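Long-range contact in probable amidase (Thermus thermophilus, PDB 2DC0), which is a probable amidase of the amidase family, a mixed alpha/beta protein: residues 243-255 against 370-384. Sequence-based numbering, arbitrary orientation.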
loop_
_atom_site.group_PDB
_atom_site.type_symbol
_atom_site.label_atom_id
_atom_site.label_comp_id
_atom_site.label_asym_id
_atom_site.label_seq_id
_atom_site.Cartn_x
_atom_site.Cartn_y
_atom_site.Cartn_z
ATOM N N ASP A 243 8.040 12.053 16.861
ATOM C CA ASP A 243 6.695 12.600 16.998
ATOM C C ASP A 243 5.670 11.484 17.224
ATOM O O ASP A 243 4.771 11.614 18.059
ATOM C CB ASP A 243 6.320 13.509 15.794
ATOM C CG ASP A 243 6.382 12.802 14.432
ATOM O OD1 ASP A 243 6.862 11.654 14.330
ATOM O OD2 ASP A 243 5.947 13.429 13.442
ATOM N N PHE A 244 5.832 10.372 16.513
ATOM C CA PHE A 244 4.937 9.229 16.668
ATOM C C PHE A 244 5.057 8.631 18.074
ATOM O O PHE A 244 4.064 8.207 18.672
ATOM C CB PHE A 244 5.279 8.148 15.639
ATOM C CG PHE A 244 4.447 6.905 15.767
ATOM C CD1 PHE A 244 3.108 6.907 15.397
ATOM C CD2 PHE A 244 4.998 5.735 16.283
ATOM C CE1 PHE A 244 2.325 5.756 15.541
ATOM C CE2 PHE A 244 4.227 4.577 16.434
ATOM C CZ PHE A 244 2.892 4.590 16.063
ATOM N N LEU A 245 6.277 8.599 18.600
ATOM C CA LEU A 245 6.535 8.020 19.926
ATOM C C LEU A 245 6.223 8.937 21.101
ATOM O O LEU A 245 6.094 8.483 22.240
ATOM C CB LEU A 245 7.997 7.581 20.022
ATOM C CG LEU A 245 8.434 6.439 19.100
ATOM C CD1 LEU A 245 9.943 6.257 19.199
ATOM C CD2 LEU A 245 7.712 5.157 19.489
ATOM N N GLU A 246 6.108 10.226 20.821
ATOM C CA GLU A 246 5.823 11.210 21.850
ATOM C C GLU A 246 4.679 10.795 22.779
ATOM O O GLU A 246 3.540 10.638 22.349
ATOM C CB GLU A 246 5.507 12.545 21.180
ATOM C CG GLU A 246 5.339 13.697 22.135
ATOM C CD GLU A 246 5.351 15.022 21.412
ATOM O OE1 GLU A 246 6.441 15.452 20.981
ATOM O OE2 GLU A 246 4.273 15.628 21.257
ATOM N N GLY A 247 5.006 10.605 24.055
ATOM C CA GLY A 247 4.011 10.230 25.043
ATOM C C GLY A 247 3.488 8.803 24.990
ATOM O O GLY A 247 2.607 8.439 25.768
ATOM N N ARG A 248 4.025 7.975 24.103
ATOM C CA ARG A 248 3.537 6.605 23.996
ATOM C C ARG A 248 4.440 5.536 24.604
ATOM O O ARG A 248 4.172 4.343 24.479
ATOM C CB ARG A 248 3.232 6.275 22.532
ATOM C CG ARG A 248 2.097 7.123 21.956
ATOM C CD ARG A 248 1.424 6.448 20.775
ATOM N NE ARG A 248 0.359 7.258 20.181
ATOM C CZ ARG A 248 -0.885 7.360 20.648
ATOM N NH1 ARG A 248 -1.259 6.702 21.739
ATOM N NH2 ARG A 248 -1.768 8.121 20.008
ATOM N N LEU A 249 5.503 5.962 25.272
ATOM C CA LEU A 249 6.421 5.028 25.908
ATOM C C LEU A 249 6.378 5.205 27.420
ATOM O O LEU A 249 6.025 6.275 27.915
ATOM C CB LEU A 249 7.852 5.282 25.420
ATOM C CG LEU A 249 8.129 5.051 23.935
ATOM C CD1 LEU A 249 9.585 5.365 23.633
ATOM C CD2 LEU A 249 7.805 3.615 23.575
ATOM N N GLY A 250 6.716 4.148 28.152
ATOM C CA GLY A 250 6.762 4.254 29.595
ATOM C C GLY A 250 8.112 4.886 29.894
ATOM O O GLY A 250 9.045 4.731 29.111
ATOM N N VAL A 251 8.224 5.605 31.006
ATOM C CA VAL A 251 9.478 6.268 31.382
ATOM C C VAL A 251 10.745 5.403 31.292
ATOM O O VAL A 251 11.772 5.866 30.791
ATOM C CB VAL A 251 9.390 6.844 32.822
ATOM C CG1 VAL A 251 10.739 7.421 33.243
ATOM C CG2 VAL A 251 8.322 7.939 32.878
ATOM N N GLU A 252 10.674 4.162 31.772
ATOM C CA GLU A 252 11.840 3.277 31.752
ATOM C C GLU A 252 12.246 2.792 30.361
ATOM O O GLU A 252 13.437 2.658 30.074
ATOM C CB GLU A 252 11.623 2.063 32.668
ATOM C CG GLU A 252 11.497 2.387 34.163
ATOM C CD GLU A 252 12.606 3.305 34.673
ATOM O OE1 GLU A 252 13.800 3.003 34.451
ATOM O OE2 GLU A 252 12.281 4.328 35.309
ATOM N N VAL A 253 11.269 2.505 29.506
ATOM C CA VAL A 253 11.576 2.056 28.154
ATOM C C VAL A 253 12.111 3.257 27.383
ATOM O O VAL A 253 12.999 3.126 26.537
ATOM C CB VAL A 253 10.323 1.459 27.468
ATOM C CG1 VAL A 253 10.558 1.276 25.974
ATOM C CG2 VAL A 253 9.996 0.108 28.107
ATOM N N ARG A 254 11.582 4.433 27.697
ATOM C CA ARG A 254 12.042 5.659 27.058
ATOM C C ARG A 254 13.533 5.810 27.337
ATOM O O ARG A 254 14.311 6.156 26.452
ATOM C CB ARG A 254 11.309 6.865 27.641
ATOM C CG ARG A 254 11.775 8.189 27.080
ATOM C CD ARG A 254 10.716 8.733 26.155
ATOM N NE ARG A 254 11.169 8.816 24.784
ATOM C CZ ARG A 254 10.366 9.080 23.762
ATOM N NH1 ARG A 254 9.068 9.277 23.972
ATOM N NH2 ARG A 254 10.862 9.158 22.537
ATOM N N LYS A 255 13.922 5.559 28.583
ATOM C CA LYS A 255 15.324 5.673 28.977
ATOM C C LYS A 255 16.196 4.636 28.276
ATOM O O LYS A 255 17.293 4.952 27.808
ATOM C CB LYS A 255 15.450 5.544 30.501
ATOM C CG LYS A 255 14.812 6.724 31.242
ATOM C CD LYS A 255 14.572 6.439 32.722
ATOM C CE LYS A 255 15.867 6.229 33.488
ATOM N NZ LYS A 255 15.576 6.047 34.942
ATOM N N LEU A 370 1.906 5.376 31.261
ATOM C CA LEU A 370 2.833 5.805 30.223
ATOM C C LEU A 370 3.413 7.140 30.675
ATOM O O LEU A 370 2.943 7.726 31.651
ATOM C CB LEU A 370 2.119 5.991 28.883
ATOM C CG LEU A 370 1.462 4.753 28.268
ATOM C CD1 LEU A 370 0.914 5.099 26.894
ATOM C CD2 LEU A 370 2.490 3.628 28.169
ATOM N N GLU A 371 4.424 7.622 29.962
ATOM C CA GLU A 371 5.056 8.886 30.307
ATOM C C GLU A 371 4.061 10.049 30.246
ATOM O O GLU A 371 4.278 11.099 30.856
ATOM C CB GLU A 371 6.252 9.146 29.373
ATOM C CG GLU A 371 5.889 9.403 27.910
ATOM C CD GLU A 371 7.027 9.067 26.955
ATOM O OE1 GLU A 371 8.200 9.172 27.367
ATOM O OE2 GLU A 371 6.755 8.709 25.787
ATOM N N SER A 372 2.959 9.845 29.530
ATOM C CA SER A 372 1.934 10.874 29.373
ATOM C C SER A 372 0.688 10.649 30.232
ATOM O O SER A 372 -0.285 11.394 30.119
ATOM C CB SER A 372 1.508 10.955 27.907
ATOM O OG SER A 372 0.974 9.711 27.488
ATOM N N GLY A 373 0.711 9.626 31.081
ATOM C CA GLY A 373 -0.434 9.349 31.930
ATOM C C GLY A 373 -1.011 7.960 31.722
ATOM O O GLY A 373 -0.478 7.173 30.940
ATOM N N ARG A 374 -2.104 7.654 32.416
ATOM C CA ARG A 374 -2.734 6.342 32.299
ATOM C C ARG A 374 -3.264 6.110 30.894
ATOM O O ARG A 374 -3.630 7.052 30.196
ATOM C CB ARG A 374 -3.881 6.196 33.305
ATOM C CG ARG A 374 -3.497 6.520 34.740
ATOM C CD ARG A 374 -4.393 5.796 35.737
ATOM N NE ARG A 374 -4.160 4.354 35.722
ATOM C CZ ARG A 374 -3.003 3.779 36.043
ATOM N NH1 ARG A 374 -1.965 4.523 36.407
ATOM N NH2 ARG A 374 -2.881 2.459 35.994
ATOM N N LYS A 375 -3.311 4.851 30.482
ATOM C CA LYS A 375 -3.799 4.520 29.153
ATOM C C LYS A 375 -4.301 3.083 29.154
ATOM O O LYS A 375 -3.748 2.228 29.847
ATOM C CB LYS A 375 -2.665 4.670 28.130
ATOM C CG LYS A 375 -3.129 4.970 26.712
ATOM C CD LYS A 375 -3.648 6.399 26.601
ATOM C CE LYS A 375 -4.198 6.688 25.206
ATOM N NZ LYS A 375 -3.170 6.474 24.144
ATOM N N GLY A 376 -5.353 2.820 28.388
ATOM C CA GLY A 376 -5.875 1.470 28.317
ATOM C C GLY A 376 -4.778 0.561 27.793
ATOM O O GLY A 376 -3.966 0.981 26.969
ATOM N N HIS A 377 -4.760 -0.682 28.271
ATOM C CA HIS A 377 -3.763 -1.679 27.884
ATOM C C HIS A 377 -3.652 -1.896 26.375
ATOM O O HIS A 377 -2.558 -1.835 25.814
ATOM C CB HIS A 377 -4.078 -3.013 28.575
ATOM C CG HIS A 377 -3.090 -4.107 28.285
ATOM N ND1 HIS A 377 -2.984 -4.712 27.049
ATOM C CD2 HIS A 377 -2.180 -4.718 29.080
ATOM C CE1 HIS A 377 -2.052 -5.648 27.098
ATOM N NE2 HIS A 377 -1.548 -5.672 28.318
ATOM N N ARG A 378 -4.781 -2.148 25.720
ATOM C CA ARG A 378 -4.776 -2.392 24.282
ATOM C C ARG A 378 -4.125 -1.278 23.480
ATOM O O ARG A 378 -3.197 -1.525 22.713
ATOM C CB ARG A 378 -6.199 -2.628 23.761
ATOM C CG ARG A 378 -6.262 -2.852 22.245
ATOM C CD ARG A 378 -7.611 -3.413 21.796
ATOM N NE ARG A 378 -7.614 -3.749 20.375
ATOM C CZ ARG A 378 -7.862 -2.882 19.397
ATOM N NH1 ARG A 378 -8.139 -1.618 19.674
ATOM N NH2 ARG A 378 -7.821 -3.275 18.133
ATOM N N GLU A 379 -4.603 -0.051 23.660
ATOM C CA GLU A 379 -4.056 1.071 22.912
ATOM C C GLU A 379 -2.586 1.324 23.236
ATOM O O GLU A 379 -1.817 1.713 22.362
ATOM C CB GLU A 379 -4.894 2.340 23.150
ATOM C CG GLU A 379 -4.416 3.556 22.351
ATOM C CD GLU A 379 -5.476 4.645 22.223
ATOM O OE1 GLU A 379 -6.175 4.924 23.219
ATOM O OE2 GLU A 379 -5.597 5.233 21.127
ATOM N N ALA A 380 -2.185 1.099 24.483
ATOM C CA ALA A 380 -0.787 1.309 24.848
ATOM C C ALA A 380 0.137 0.271 24.192
ATOM O O ALA A 380 1.219 0.617 23.709
ATOM C CB ALA A 380 -0.623 1.257 26.366
ATOM N N PHE A 381 -0.306 -0.984 24.153
ATOM C CA PHE A 381 0.493 -2.087 23.609
ATOM C C PHE A 381 0.283 -2.513 22.161
ATOM O O PHE A 381 0.957 -3.428 21.686
ATOM C CB PHE A 381 0.317 -3.331 24.476
ATOM C CG PHE A 381 1.021 -3.256 25.794
ATOM C CD1 PHE A 381 2.389 -3.485 25.877
ATOM C CD2 PHE A 381 0.312 -2.976 26.958
ATOM C CE1 PHE A 381 3.048 -3.438 27.104
ATOM C CE2 PHE A 381 0.956 -2.926 28.189
ATOM C CZ PHE A 381 2.327 -3.158 28.265
ATOM N N ILE A 382 -0.659 -1.952 21.447
ATOM C CA ILE A 382 -0.854 -2.260 20.037
ATOM C C ILE A 382 -0.492 -1.088 19.121
ATOM O O ILE A 382 -0.109 -1.283 17.965
ATOM C CB ILE A 382 -2.321 -2.715 19.783
ATOM C CG1 ILE A 382 -2.385 -3.644 18.577
ATOM C CG2 ILE A 382 -3.223 -1.509 19.568
ATOM C CD1 ILE A 382 -1.760 -4.993 18.816
ATOM N N THR A 383 -0.585 0.128 19.647
ATOM C CA THR A 383 -0.287 1.321 18.856
ATOM C C THR A 383 1.113 1.360 18.246
ATOM O O THR A 383 1.285 1.833 17.122
ATOM C CB THR A 383 -0.482 2.607 19.689
ATOM O OG1 THR A 383 -1.821 2.649 20.199
ATOM C CG2 THR A 383 -0.250 3.839 18.827
ATOM N N LEU A 384 2.148 0.856 18.958
ATOM C CA LEU A 384 3.527 0.850 18.477
ATOM C C LEU A 384 3.780 -0.122 17.324
ATOM O O LEU A 384 4.638 0.115 16.473
ATOM C CB LEU A 384 4.479 0.511 19.624
ATOM C CG LEU A 384 4.476 1.509 20.782
ATOM C CD1 LEU A 384 5.404 1.020 21.877
ATOM C CD2 LEU A 384 4.893 2.881 20.281
HETATM O O HOH W 1 1.962 3.301 23.284
#
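Glu-371 pushes its carboxylate into the hollow of the 246-250 loop, where OE2 takes two bonds from opposite faces of its plane. Leu-249 N reaches Glu-371 OE2 from above the carboxylate plane at 3.1 Å. Arg-254 NH1 meets Glu-371 OE2 on the syn side in a salt bridge of 3.0 Å, the two flat groups nearly coplanar. With CG between backbone N and carbonyl carbon (chi1 67°), the extended chain beyond it carries the carboxylate alongside Leu-249 O into the hollow. Glu-371 N itself gives a 2.9 Å bond to Leu-249 O. Leu-249 CD1 lies over the Arg-254 guanidinium and backs it on one face. Gly-247, at positive phi in a type II turn, suits its place because a CB would crowd Ser-372, whose OG bonds to Gly-247 O on a lone pair at 2.7 Å. Beside the turn, Leu-384 is the bump: its CD2 meets Leu-245 CD2 at 3.7 Å and its CD1 meets Leu-249 CD2, both leucines crossing it at about a right angle. Arg-248 runs extended across Thr-383, whose CG2 sits over one guanidinium face, while a water joins Arg-248 O to Ala-380 O. Thus the turn of hairpin 367-376 and the residues following helix 377-382 dock on the loop through the Glu-371 carboxylate and the Leu-384 side chain; sharing OE2 between an amide and an arginine would probably favour the ionised carboxylate.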